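Local coordinates for thioesterase domain-containing protein (Pseudomonas aeruginosa, PDB 1ZKI) that probably hydrolyses acyl-CoA thioesters, as a hotdog-fold thioesterase whose assembly pairs two copies of the chain, at residues Val20-Val25 with Val34-Ala39; Gly46-Gly51 with Ala88-Glu93; Ala53-Met58 with Cys81-Ile86; Gly63-Ser68 with Cys96-Leu101; Ser107-Ala112 with Lys123-Phe128. All blocks are in the same frame, centred on the assembly; numbering follows the deposited sequence. Where two conformers were deposited one is given.

Interaction 1 (Val20-Val25 with Val34-Ala39); sequences VGLDPV and VRLPMA
The carbonyl O of Asp-23 is met twice from the strand opposite: the amide N of Arg-35 donates to it at 2.9 Å in an almost straight bond (177°), and the CA of Val-34 approaches it in a CA-H...O contact. The return bond, Asp-23 N to Arg-35 O at 3.0 Å, makes these two residues a hydrogen-bonded pair of the antiparallel hairpin 23-27/31-37 at one edge of the hotdog-fold sheet. Their side chains lie side by side and point the same way. Arg-35 CG sits between its own backbone N and carbonyl carbon (chi1 66°), which brings it to 3.5 Å from Asp-23 CB. In one of two deposited Asp-23 conformers, OD2 accepts Arg-35 NH2 at 2.9 Å on its anti side; the carboxylate and guanidinium planes stand 89° apart, so the acid meets the guanidinium edge through one oxygen. Because Asp-23 was deposited in two conformers, the bridge may be present only part of the time; Arg-35 NE has a second acidic partner in Glu-93. On the other face the contact is apolar: Leu-22 CD2 packs on Leu-36 CD2 at 3.8 Å and Leu-22 CB on Val-34 CG1 at 4.0 Å, with Leu-57 of helix 51-70 touching Leu-22 and Val-34. Helix 15-20 ends in a Schellman motif with Gly-21, at positive phi, as C-prime residue. Just before it, a single water donates both to Val-20 O (2.9 Å) and to Pro-37 O (2.8 Å).

Interaction 2 (Gly46-Gly51 with Ala88-Glu93); sequences GGVMHG and AVADGE
Val-48 and Met-49 pass Ala-90 and Val-89 in opposite chain senses, the CA atoms of Val-48 and Ala-90 lying 4.6 Å apart, yet neither segment forms a regular strand here. A single direct hydrogen bond ties the two loops: Met-49 N donates to Val-89 O at 2.8 Å, with an N-H...O angle of 164° and the donor nearly along the C=O axis. A water completes the link, accepting from Val-89 N and donating to Met-49 O, so both residues use both of their backbone polar groups. Val-48 crowds the bonded carbonyl, its CB lying 3.3 Å from Val-89 O. Its two methyls straddle one small group: CG1 and CG2 are each 3.9 Å from Ala-88 CB. Selenomethionine Met-49 lies alongside Val-89, both side chains pointing the same way; a bend at chi3 (-71°) places CE 4.1 Å from Val-89 CG1. Arg-43, earlier in the same loop as Gly-47, bonds through NH2 to both Gly-47 O and Ala-90 O. Immediately after Met-49, His-50 is the N-cap of helix 51-70, its ND1 capping Gly-52 N, while Val-94 of strand 93-103 touches both Met-49 and Val-89, so the loop pair sits at the start of helix 51-70 and beside the beginning of strand 93-103.

Interaction 3 (Ala53-Met58 with Cys81-Ile86); sequences ALFSLM and CKINYI
Ile-83 packs its CD1 against helix 53-58 at two points, 3.9 Å from Phe-55 CA and 3.9 Å from CE of selenomethionine Met-58. This is the compact part of the contact. Ile-83 CG1 stands anti to the backbone N (chi1 -174°), heading for the helix, while the CG2 branch reaches the edge of the Phe-55 ring near its plane, 4.0 Å from CD1. Met-58 is buried and also touches Ala-112 and Val-114 of the sheet. Cys-81 belongs to the same close group: its CB lies 3.8 Å from Phe-55 CE1, and its SG is 5.0 Å from the ring centroid, 57° off the normal, an oblique sulfur-aromatic contact. The solvent side is at Tyr-85, an exposed residue that presents its ring edge to Leu-54, CE1 to CB 4.0 Å, and has Ile-83 CG1 over one face near the rim; its OH is hydrogen-bonded to Gly-51 O, which ties the ring to the first turn of the helix. Lys-82 and Asn-84 point away from the helix, on the side where the second subunit packs. The axes of helix 53-58 and strand 81-85 come within 9.9 Å at 131°; with the sheet around it this is the helix-on-sheet packing of the hotdog fold.

Interaction 4 (Gly63-Ser68 with Cys96-Leu101); sequences GLACSS and CVARVL
Val-100 has CG1 anti to its backbone N (chi1 178°), which leaves CG2 beside that N and directed at Ala-65. This methyl lies 3.5 Å from Ala-65 O and 4.1 Å from Ala-65 CB, thus resting on a peptide group of the helix as well as on a side chain. The same carbonyl is also gripped by Ser-68: OG, placed between its own N and carbonyl carbon (chi1 73°), turns back and donates to Ala-65 O at 2.7 Å. The amide N of Ser-68 adds a weak bond to that oxygen. Ala-65 O is therefore held by polar donors within its own helix while the strand covers it with a methyl; OG also has weak bonds with the backbone of Gly-28 and Gly-30. Ala-65 CB faces the strand and meets Ala-98 through CB, 4.0 Å away, and through O, at 3.8 Å. No hydrogen bond crosses between the segments. Two alanines facing each other permit a close fit: their CA atoms are 6.0 Å apart and the segment axes come within 7.4 Å, inclined at 42°. Alongside, Cys-66 reaches Val-110 of the adjacent strand, and Ala-98 also touches Thr-61 and Met-62 one turn earlier. Two facing alanines and a valine methyl thus seat the later half of helix 51-70 on the inner face of the sheet, the buried helix-on-sheet packing of the hotdog fold.

Interaction 5 (Ser107-Ala112 with Lys123-Phe128); sequences SLVVEA and KGQGTF
Phe-128 crosses both Leu-108 and Val-110 obliquely on the face of the sheet that meets helix 51-70. Its CB lies 4.0 Å from Leu-108 CD1. With CG anti to the carbonyl carbon (chi1 -80°), the ring starts out beside the backbone N, and its CD2 is 4.1 Å from Val-110 CG2, an approach neither face-on nor edge-on. Further along this face Gly-126 pairs with Val-110 and Gly-124 with Ala-112, so no side chain of the 123-128 strand stands opposite either residue; Met-58 of the helix packs by Gly-124 and Ala-112. The other face carries Val-109, Glu-111, Gln-125 and Thr-127 and is turned to the second subunit. Here Lys-123 bends at chi2, chi3 and chi4, its CE passing 3.1 Å from Ala-112 O, and slants over toward Glu-111, NZ 2.8 Å from OE1. The ammonium comes from above the carboxylate plane, 46° out of it. Glu-111 OE1 also takes Lys-123 NZ of the second subunit, and the reverse pair is present too, so the two acids and two lysines would largely balance one another's charge. Thr-127 OG1 is bonded to Glu-80 of its own chain. Beneath these side chains, six backbone bonds such as Phe-128 N to Leu-108 O (2.8 Å) join three hydrogen-bonded pairs, and the strand segments run at 162°: a regular antiparallel hairpin of the hotdog sheet, helix on one side and partner subunit on the other.

Interactions 1, 3, 4 and 5 all reach one antiparallel sheet, ordered 23-27, 31-37, 93-103, 107-116, 119-130, 76-85. Interaction 1 is the hairpin at one edge and comes first along the chain; interaction 5, the last, lies about 20 Å from it between centres. Helix 51-70 serves interaction 3 with its early turns and interaction 4 with its later ones, their centres about 14 Å apart and their segments alternating in sequence. Interaction 2 ties loops at the helix start, touching interactions 1 and 3. Interactions 4 and 5 are closest, about 8 Å between centres. Interactions 3 and 4 seat the helix on the sheet, while 1 and 5 join strands within it; 3 and 5 make most contacts with the second subunit, Leu-101 of interaction 4 adding one.

Interaction 1 (Val20-Val25 with Val34-Ala39)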
# COMPACT_ATOMS: atom_id res chain seq x y z
N VAL A 20 -22.69 -7.39 5.89
CA VAL A 20 -22.10 -7.20 4.56
C VAL A 20 -21.97 -8.55 3.82
O VAL A 20 -22.03 -8.60 2.58
CB VAL A 20 -20.76 -6.45 4.68
CG1 VAL A 20 -20.07 -6.36 3.35
CG2 VAL A 20 -21.04 -5.05 5.23
N GLY A 21 -21.80 -9.62 4.59
CA GLY A 21 -21.64 -10.97 4.05
C GLY A 21 -20.19 -11.43 3.97
O GLY A 21 -19.85 -12.30 3.16
N LEU A 22 -19.35 -10.85 4.83
CA LEU A 22 -17.93 -11.19 4.85
C LEU A 22 -17.76 -12.58 5.45
O LEU A 22 -18.39 -12.90 6.45
CB LEU A 22 -17.11 -10.16 5.65
CG LEU A 22 -17.26 -8.73 5.14
CD1 LEU A 22 -16.56 -7.71 6.05
CD2 LEU A 22 -16.82 -8.55 3.67
N ASP A 23 -16.83 -13.33 4.90
CA ASP A 23 -16.70 -14.71 5.25
C ASP A 23 -15.20 -15.03 5.38
O ASP A 23 -14.51 -15.14 4.37
CB ASP A 23 -17.39 -15.49 4.12
CG ASP A 23 -17.37 -16.97 4.32
OD1 ASP A 23 -17.24 -17.44 5.47
OD2 ASP A 23 -17.52 -17.68 3.30
N PRO A 24 -14.69 -15.16 6.62
CA PRO A 24 -13.26 -15.50 6.78
C PRO A 24 -12.93 -16.81 6.06
O PRO A 24 -13.74 -17.74 6.09
CB PRO A 24 -13.10 -15.69 8.30
CG PRO A 24 -14.23 -14.86 8.89
CD PRO A 24 -15.37 -15.06 7.94
N VAL A 25 -11.77 -16.85 5.41
CA VAL A 25 -11.32 -18.03 4.65
C VAL A 25 -10.13 -18.70 5.32
O VAL A 25 -10.13 -19.93 5.52
CB VAL A 25 -10.94 -17.64 3.18
CG1 VAL A 25 -10.35 -18.85 2.44
CG2 VAL A 25 -12.16 -17.14 2.43
N VAL A 34 -10.23 -13.16 3.45
CA VAL A 34 -11.68 -13.08 3.64
C VAL A 34 -12.36 -13.02 2.26
O VAL A 34 -11.82 -12.38 1.35
CB VAL A 34 -12.03 -11.82 4.51
CG1 VAL A 34 -13.52 -11.63 4.64
CG2 VAL A 34 -11.37 -11.91 5.89
N ARG A 35 -13.51 -13.67 2.10
CA ARG A 35 -14.24 -13.62 0.83
C ARG A 35 -15.52 -12.81 0.99
O ARG A 35 -16.05 -12.71 2.11
CB ARG A 35 -14.57 -15.04 0.31
CG ARG A 35 -15.52 -15.82 1.16
CD ARG A 35 -15.78 -17.24 0.61
NE ARG A 35 -16.65 -17.26 -0.58
CZ ARG A 35 -17.98 -17.27 -0.56
NH1 ARG A 35 -18.67 -17.29 -1.70
NH2 ARG A 35 -18.65 -17.26 0.61
N LEU A 36 -15.99 -12.25 -0.11
CA LEU A 36 -17.22 -11.46 -0.15
C LEU A 36 -17.95 -11.74 -1.45
O LEU A 36 -17.51 -11.28 -2.51
CB LEU A 36 -16.93 -9.95 -0.01
CG LEU A 36 -18.15 -9.00 -0.13
CD1 LEU A 36 -19.28 -9.41 0.83
CD2 LEU A 36 -17.72 -7.52 0.10
N PRO A 37 -19.05 -12.51 -1.39
CA PRO A 37 -19.86 -12.73 -2.58
C PRO A 37 -20.73 -11.51 -2.89
O PRO A 37 -21.24 -10.85 -1.95
CB PRO A 37 -20.74 -13.93 -2.20
CG PRO A 37 -20.84 -13.88 -0.71
CD PRO A 37 -19.54 -13.26 -0.21
N MSE A 38 -20.88 -11.19 -4.18
CA MSE A 38 -21.81 -10.12 -4.58
C MSE A 38 -23.23 -10.46 -4.11
O MSE A 38 -23.63 -11.63 -4.05
CB MSE A 38 -21.82 -9.93 -6.11
CG MSE A 38 -22.70 -8.75 -6.59
SE MSE A 38 -21.96 -7.09 -5.95
CE MSE A 38 -23.10 -5.83 -6.81
N ALA A 39 -23.98 -9.42 -3.76
CA ALA A 39 -25.38 -9.56 -3.43
C ALA A 39 -26.08 -8.26 -3.79
O ALA A 39 -25.42 -7.23 -3.92
CB ALA A 39 -25.57 -9.87 -1.95
O HOH W 1 -22.61 -10.46 0.46

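Interaction 2 (Gly46-Gly51 with Ala88-Glu93)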
# COMPACT_ATOMS: atom_id res chain seq x y z
N GLY A 46 -24.37 2.58 -9.81
CA GLY A 46 -23.93 2.02 -11.09
C GLY A 46 -24.13 0.52 -11.20
O GLY A 46 -23.78 -0.10 -12.22
N GLY A 47 -24.68 -0.09 -10.16
CA GLY A 47 -24.98 -1.52 -10.16
C GLY A 47 -23.78 -2.42 -9.92
O GLY A 47 -23.87 -3.64 -10.15
N VAL A 48 -22.67 -1.85 -9.44
CA VAL A 48 -21.47 -2.63 -9.09
C VAL A 48 -21.20 -2.64 -7.58
O VAL A 48 -21.84 -1.89 -6.83
CB VAL A 48 -20.23 -2.14 -9.87
CG1 VAL A 48 -20.49 -2.23 -11.38
CG2 VAL A 48 -19.84 -0.71 -9.47
N MSE A 49 -20.26 -3.46 -7.13
CA MSE A 49 -19.98 -3.55 -5.69
C MSE A 49 -19.58 -2.18 -5.15
O MSE A 49 -18.68 -1.53 -5.67
CB MSE A 49 -18.90 -4.59 -5.39
CG MSE A 49 -18.77 -4.86 -3.90
SE MSE A 49 -17.51 -6.33 -3.65
CE MSE A 49 -18.52 -7.76 -4.28
N HIS A 50 -20.27 -1.75 -4.11
CA HIS A 50 -20.07 -0.41 -3.57
C HIS A 50 -18.67 -0.28 -2.96
O HIS A 50 -18.16 -1.22 -2.33
CB HIS A 50 -21.12 -0.11 -2.52
CG HIS A 50 -21.26 1.35 -2.20
ND1 HIS A 50 -20.34 2.04 -1.45
CD2 HIS A 50 -22.25 2.23 -2.49
CE1 HIS A 50 -20.73 3.30 -1.33
NE2 HIS A 50 -21.89 3.44 -1.95
N GLY A 51 -18.03 0.87 -3.16
CA GLY A 51 -16.73 1.13 -2.57
C GLY A 51 -16.71 0.94 -1.06
O GLY A 51 -15.70 0.54 -0.49
N ALA A 88 -14.23 -2.10 -11.25
CA ALA A 88 -15.54 -2.42 -10.69
C ALA A 88 -15.79 -3.92 -10.71
O ALA A 88 -15.34 -4.63 -11.63
CB ALA A 88 -16.65 -1.71 -11.48
N VAL A 89 -16.55 -4.38 -9.73
CA VAL A 89 -16.99 -5.77 -9.64
C VAL A 89 -18.51 -5.84 -9.82
O VAL A 89 -19.25 -5.18 -9.10
CB VAL A 89 -16.62 -6.38 -8.25
CG1 VAL A 89 -17.16 -7.82 -8.11
CG2 VAL A 89 -15.12 -6.35 -8.04
N ALA A 90 -18.98 -6.61 -10.80
CA ALA A 90 -20.42 -6.67 -11.11
C ALA A 90 -21.09 -7.96 -10.63
O ALA A 90 -22.32 -8.01 -10.47
CB ALA A 90 -20.66 -6.47 -12.62
N ASP A 91 -20.29 -9.00 -10.40
CA ASP A 91 -20.85 -10.27 -9.96
C ASP A 91 -19.78 -11.20 -9.40
O ASP A 91 -18.59 -10.87 -9.42
CB ASP A 91 -21.60 -10.95 -11.11
CG ASP A 91 -20.75 -11.16 -12.32
OD1 ASP A 91 -19.56 -11.54 -12.19
OD2 ASP A 91 -21.28 -10.94 -13.43
N GLY A 92 -20.22 -12.37 -8.93
CA GLY A 92 -19.31 -13.38 -8.42
C GLY A 92 -18.83 -12.98 -7.04
O GLY A 92 -19.56 -12.34 -6.28
N GLU A 93 -17.60 -13.35 -6.70
CA GLU A 93 -17.08 -12.97 -5.39
C GLU A 93 -15.69 -12.37 -5.49
O GLU A 93 -14.97 -12.58 -6.48
CB GLU A 93 -17.06 -14.17 -4.44
CG GLU A 93 -15.99 -15.20 -4.77
CD GLU A 93 -16.10 -16.43 -3.87
OE1 GLU A 93 -17.05 -17.22 -4.09
OE2 GLU A 93 -15.22 -16.60 -2.98
O HOH W 2 -17.00 -2.45 -7.70

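Interaction 3 (Ala53-Met58 with Cys81-Ile86)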
# COMPACT_ATOMS: atom_id res chain seq x y z
N ALA A 53 -18.46 -1.30 0.59
CA ALA A 53 -18.43 -2.75 0.86
C ALA A 53 -17.03 -3.30 0.66
O ALA A 53 -16.54 -4.10 1.47
CB ALA A 53 -19.43 -3.46 -0.02
N LEU A 54 -16.37 -2.83 -0.38
CA LEU A 54 -14.97 -3.20 -0.61
C LEU A 54 -14.06 -2.74 0.54
O LEU A 54 -13.20 -3.50 1.00
CB LEU A 54 -14.47 -2.65 -1.93
CG LEU A 54 -15.02 -3.38 -3.16
CD1 LEU A 54 -14.82 -2.58 -4.48
CD2 LEU A 54 -14.41 -4.78 -3.30
N PHE A 55 -14.26 -1.51 1.01
CA PHE A 55 -13.46 -1.05 2.13
C PHE A 55 -13.75 -1.88 3.39
O PHE A 55 -12.83 -2.21 4.13
CB PHE A 55 -13.71 0.43 2.40
CG PHE A 55 -12.95 0.94 3.58
CD1 PHE A 55 -11.70 1.53 3.42
CD2 PHE A 55 -13.48 0.79 4.87
CE1 PHE A 55 -10.98 1.99 4.52
CE2 PHE A 55 -12.78 1.24 5.99
CZ PHE A 55 -11.53 1.85 5.82
N SER A 56 -15.02 -2.19 3.63
CA SER A 56 -15.42 -2.97 4.81
C SER A 56 -14.72 -4.33 4.78
O SER A 56 -14.15 -4.77 5.77
CB SER A 56 -16.93 -3.14 4.86
OG SER A 56 -17.56 -1.88 5.03
N LEU A 57 -14.73 -4.97 3.62
CA LEU A 57 -13.99 -6.19 3.42
C LEU A 57 -12.52 -6.01 3.79
O LEU A 57 -11.96 -6.80 4.58
CB LEU A 57 -14.13 -6.63 1.96
CG LEU A 57 -13.16 -7.72 1.49
CD1 LEU A 57 -13.43 -9.03 2.25
CD2 LEU A 57 -13.34 -7.88 -0.02
N MSE A 58 -11.89 -4.96 3.25
CA MSE A 58 -10.49 -4.72 3.53
C MSE A 58 -10.21 -4.49 5.03
O MSE A 58 -9.31 -5.10 5.59
CB MSE A 58 -9.96 -3.53 2.72
CG MSE A 58 -8.48 -3.32 2.93
SE MSE A 58 -7.87 -1.98 1.68
CE MSE A 58 -8.14 -3.03 0.05
N CYS A 81 -6.86 4.17 7.47
CA CYS A 81 -6.67 3.29 6.30
C CYS A 81 -6.84 4.11 5.05
O CYS A 81 -7.60 5.09 5.04
CB CYS A 81 -7.69 2.15 6.33
SG CYS A 81 -7.31 0.86 5.13
N LYS A 82 -6.18 3.68 3.98
CA LYS A 82 -6.24 4.34 2.68
C LYS A 82 -6.44 3.26 1.65
O LYS A 82 -5.73 2.26 1.68
CB LYS A 82 -4.93 5.08 2.41
CG LYS A 82 -4.85 5.83 1.06
CD LYS A 82 -4.06 5.04 0.01
CE LYS A 82 -3.52 5.99 -1.07
NZ LYS A 82 -4.57 6.42 -2.01
N ILE A 83 -7.37 3.47 0.73
CA ILE A 83 -7.71 2.46 -0.29
C ILE A 83 -7.70 3.10 -1.67
O ILE A 83 -8.09 4.26 -1.82
CB ILE A 83 -9.14 1.85 0.01
CG1 ILE A 83 -9.46 0.69 -0.95
CG2 ILE A 83 -10.27 2.92 -0.04
CD1 ILE A 83 -10.65 -0.14 -0.49
N ASN A 84 -7.26 2.35 -2.68
CA ASN A 84 -7.44 2.72 -4.09
C ASN A 84 -8.38 1.73 -4.73
O ASN A 84 -8.24 0.52 -4.52
CB ASN A 84 -6.13 2.66 -4.87
CG ASN A 84 -5.41 3.98 -4.87
OD1 ASN A 84 -5.51 4.76 -5.84
ND2 ASN A 84 -4.71 4.24 -3.80
N TYR A 85 -9.31 2.24 -5.52
CA TYR A 85 -10.24 1.41 -6.27
C TYR A 85 -9.75 1.31 -7.70
O TYR A 85 -9.55 2.33 -8.37
CB TYR A 85 -11.63 2.04 -6.25
CG TYR A 85 -12.18 2.13 -4.84
CD1 TYR A 85 -12.68 0.99 -4.21
CD2 TYR A 85 -12.18 3.34 -4.15
CE1 TYR A 85 -13.17 1.05 -2.90
CE2 TYR A 85 -12.68 3.42 -2.84
CZ TYR A 85 -13.17 2.26 -2.23
OH TYR A 85 -13.67 2.33 -0.95
N ILE A 86 -9.57 0.09 -8.17
CA ILE A 86 -8.91 -0.08 -9.46
C ILE A 86 -9.91 -0.44 -10.55
O ILE A 86 -9.90 0.16 -11.64
CB ILE A 86 -7.73 -1.07 -9.35
CG1 ILE A 86 -6.59 -0.35 -8.60
CG2 ILE A 86 -7.28 -1.56 -10.74
CD1 ILE A 86 -5.61 -1.25 -7.93

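Interaction 4 (Gly63-Ser68 with Cys96-Leu101)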
# COMPACT_ATOMS: atom_id res chain seq x y z
N GLY A 63 -7.92 -6.39 10.11
CA GLY A 63 -8.08 -6.67 11.54
C GLY A 63 -7.72 -8.11 11.90
O GLY A 63 -7.08 -8.37 12.93
N LEU A 64 -8.16 -9.04 11.05
CA LEU A 64 -7.89 -10.46 11.25
C LEU A 64 -6.40 -10.78 11.07
O LEU A 64 -5.85 -11.60 11.80
CB LEU A 64 -8.76 -11.28 10.29
CG LEU A 64 -10.25 -11.38 10.68
CD1 LEU A 64 -11.00 -12.20 9.60
CD2 LEU A 64 -10.43 -12.01 12.07
N ALA A 65 -5.75 -10.13 10.10
CA ALA A 65 -4.31 -10.26 9.94
C ALA A 65 -3.59 -9.78 11.20
O ALA A 65 -2.68 -10.44 11.68
CB ALA A 65 -3.81 -9.49 8.70
N CYS A 66 -4.03 -8.65 11.76
CA CYS A 66 -3.46 -8.15 13.01
C CYS A 66 -3.65 -9.15 14.14
O CYS A 66 -2.71 -9.46 14.85
CB CYS A 66 -4.06 -6.81 13.39
SG CYS A 66 -3.42 -5.55 12.32
N SER A 67 -4.86 -9.69 14.26
CA SER A 67 -5.13 -10.69 15.27
C SER A 67 -4.27 -11.93 15.11
O SER A 67 -3.88 -12.56 16.10
CB SER A 67 -6.61 -11.04 15.26
OG SER A 67 -7.37 -9.94 15.72
N SER A 68 -3.94 -12.29 13.87
CA SER A 68 -3.11 -13.48 13.67
C SER A 68 -1.66 -13.22 14.05
O SER A 68 -0.90 -14.15 14.30
CB SER A 68 -3.20 -13.97 12.23
OG SER A 68 -2.49 -13.12 11.36
N CYS A 96 -10.10 -10.88 -0.36
CA CYS A 96 -9.13 -9.93 0.18
C CYS A 96 -8.07 -10.70 0.95
O CYS A 96 -8.40 -11.57 1.78
CB CYS A 96 -9.83 -8.93 1.09
SG CYS A 96 -8.66 -7.73 1.81
N VAL A 97 -6.81 -10.41 0.66
CA VAL A 97 -5.69 -10.93 1.45
C VAL A 97 -4.97 -9.74 2.08
O VAL A 97 -4.59 -8.80 1.37
CB VAL A 97 -4.71 -11.76 0.59
CG1 VAL A 97 -3.52 -12.23 1.43
CG2 VAL A 97 -5.45 -12.95 -0.04
N ALA A 98 -4.81 -9.78 3.40
CA ALA A 98 -4.13 -8.73 4.13
C ALA A 98 -2.89 -9.32 4.79
O ALA A 98 -2.88 -10.49 5.20
CB ALA A 98 -5.04 -8.10 5.18
N ARG A 99 -1.84 -8.50 4.89
CA ARG A 99 -0.55 -8.93 5.40
C ARG A 99 0.02 -7.85 6.31
O ARG A 99 0.16 -6.69 5.89
CB ARG A 99 0.39 -9.16 4.22
CG ARG A 99 1.72 -9.79 4.59
CD ARG A 99 2.51 -10.12 3.30
NE ARG A 99 1.73 -11.00 2.42
CZ ARG A 99 1.70 -12.33 2.50
NH1 ARG A 99 2.42 -12.99 3.40
NH2 ARG A 99 0.93 -13.02 1.65
N VAL A 100 0.34 -8.22 7.54
CA VAL A 100 1.04 -7.31 8.46
C VAL A 100 2.47 -7.07 7.94
O VAL A 100 3.25 -8.02 7.73
CB VAL A 100 1.10 -7.91 9.88
CG1 VAL A 100 1.86 -6.99 10.81
CG2 VAL A 100 -0.34 -8.17 10.42
N LEU A 101 2.80 -5.80 7.73
CA LEU A 101 4.14 -5.41 7.25
C LEU A 101 5.07 -5.07 8.41
O LEU A 101 6.30 -5.18 8.28
CB LEU A 101 4.04 -4.17 6.36
CG LEU A 101 3.23 -4.36 5.07
CD1 LEU A 101 3.17 -3.08 4.25
CD2 LEU A 101 3.79 -5.50 4.26

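Interaction 5 (Ser107-Ala112 with Lys123-Phe128)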
# COMPACT_ATOMS: atom_id res chain seq x y z
N SER A 107 2.03 0.02 17.46
CA SER A 107 1.29 0.08 16.21
C SER A 107 1.66 -1.04 15.25
O SER A 107 2.74 -1.62 15.34
CB SER A 107 1.47 1.44 15.53
OG SER A 107 2.82 1.65 15.19
N LEU A 108 0.73 -1.33 14.35
CA LEU A 108 0.95 -2.28 13.29
C LEU A 108 0.63 -1.61 11.96
O LEU A 108 -0.30 -0.82 11.87
CB LEU A 108 0.09 -3.54 13.44
CG LEU A 108 0.10 -4.35 14.74
CD1 LEU A 108 -1.06 -3.91 15.64
CD2 LEU A 108 0.00 -5.83 14.44
N VAL A 109 1.43 -1.92 10.94
CA VAL A 109 1.14 -1.48 9.59
C VAL A 109 0.74 -2.70 8.77
O VAL A 109 1.40 -3.76 8.83
CB VAL A 109 2.35 -0.80 8.94
CG1 VAL A 109 2.00 -0.26 7.55
CG2 VAL A 109 2.87 0.32 9.85
N VAL A 110 -0.33 -2.55 7.99
CA VAL A 110 -0.91 -3.67 7.25
C VAL A 110 -1.24 -3.23 5.84
O VAL A 110 -1.64 -2.07 5.64
CB VAL A 110 -2.22 -4.19 7.93
CG1 VAL A 110 -2.70 -5.50 7.29
CG2 VAL A 110 -2.04 -4.37 9.42
N GLU A 111 -1.02 -4.11 4.86
CA GLU A 111 -1.46 -3.84 3.49
C GLU A 111 -2.49 -4.89 3.11
O GLU A 111 -2.57 -5.94 3.76
CB GLU A 111 -0.29 -3.85 2.50
CG GLU A 111 0.35 -5.21 2.30
CD GLU A 111 1.35 -5.25 1.12
OE1 GLU A 111 1.39 -4.30 0.30
OE2 GLU A 111 2.10 -6.25 1.01
N ALA A 112 -3.28 -4.61 2.08
CA ALA A 112 -4.26 -5.60 1.62
C ALA A 112 -4.57 -5.40 0.15
O ALA A 112 -4.41 -4.29 -0.37
CB ALA A 112 -5.55 -5.53 2.46
N LYS A 123 -6.63 -1.92 -3.61
CA LYS A 123 -5.39 -2.10 -2.87
C LYS A 123 -5.41 -1.06 -1.76
O LYS A 123 -5.89 0.06 -1.97
CB LYS A 123 -4.17 -1.85 -3.77
CG LYS A 123 -2.82 -2.06 -3.07
CD LYS A 123 -2.46 -3.55 -3.05
CE LYS A 123 -1.65 -3.97 -1.82
NZ LYS A 123 -0.24 -3.61 -1.90
N GLY A 124 -4.93 -1.43 -0.58
CA GLY A 124 -4.87 -0.45 0.52
C GLY A 124 -3.79 -0.70 1.54
O GLY A 124 -3.13 -1.74 1.51
N GLN A 125 -3.66 0.26 2.45
CA GLN A 125 -2.63 0.25 3.48
C GLN A 125 -3.21 0.99 4.66
O GLN A 125 -3.85 2.02 4.48
CB GLN A 125 -1.41 1.01 2.95
CG GLN A 125 -0.19 1.01 3.84
CD GLN A 125 0.97 1.78 3.20
OE1 GLN A 125 1.50 2.72 3.80
NE2 GLN A 125 1.33 1.40 1.98
N GLY A 126 -3.01 0.46 5.86
CA GLY A 126 -3.55 1.09 7.08
C GLY A 126 -2.68 0.87 8.29
O GLY A 126 -1.69 0.11 8.25
N THR A 127 -3.07 1.52 9.39
CA THR A 127 -2.29 1.52 10.61
C THR A 127 -3.25 1.15 11.71
O THR A 127 -4.36 1.70 11.79
CB THR A 127 -1.70 2.91 10.88
OG1 THR A 127 -1.15 3.44 9.67
CG2 THR A 127 -0.59 2.85 11.98
N PHE A 128 -2.83 0.22 12.55
CA PHE A 128 -3.61 -0.24 13.70
C PHE A 128 -2.90 0.13 14.99
O PHE A 128 -1.66 0.20 15.03
CB PHE A 128 -3.82 -1.76 13.60
CG PHE A 128 -4.92 -2.16 12.66
CD1 PHE A 128 -6.09 -2.71 13.15
CD2 PHE A 128 -4.80 -1.97 11.29
CE1 PHE A 128 -7.13 -3.09 12.30
CE2 PHE A 128 -5.84 -2.33 10.41
CZ PHE A 128 -7.01 -2.89 10.92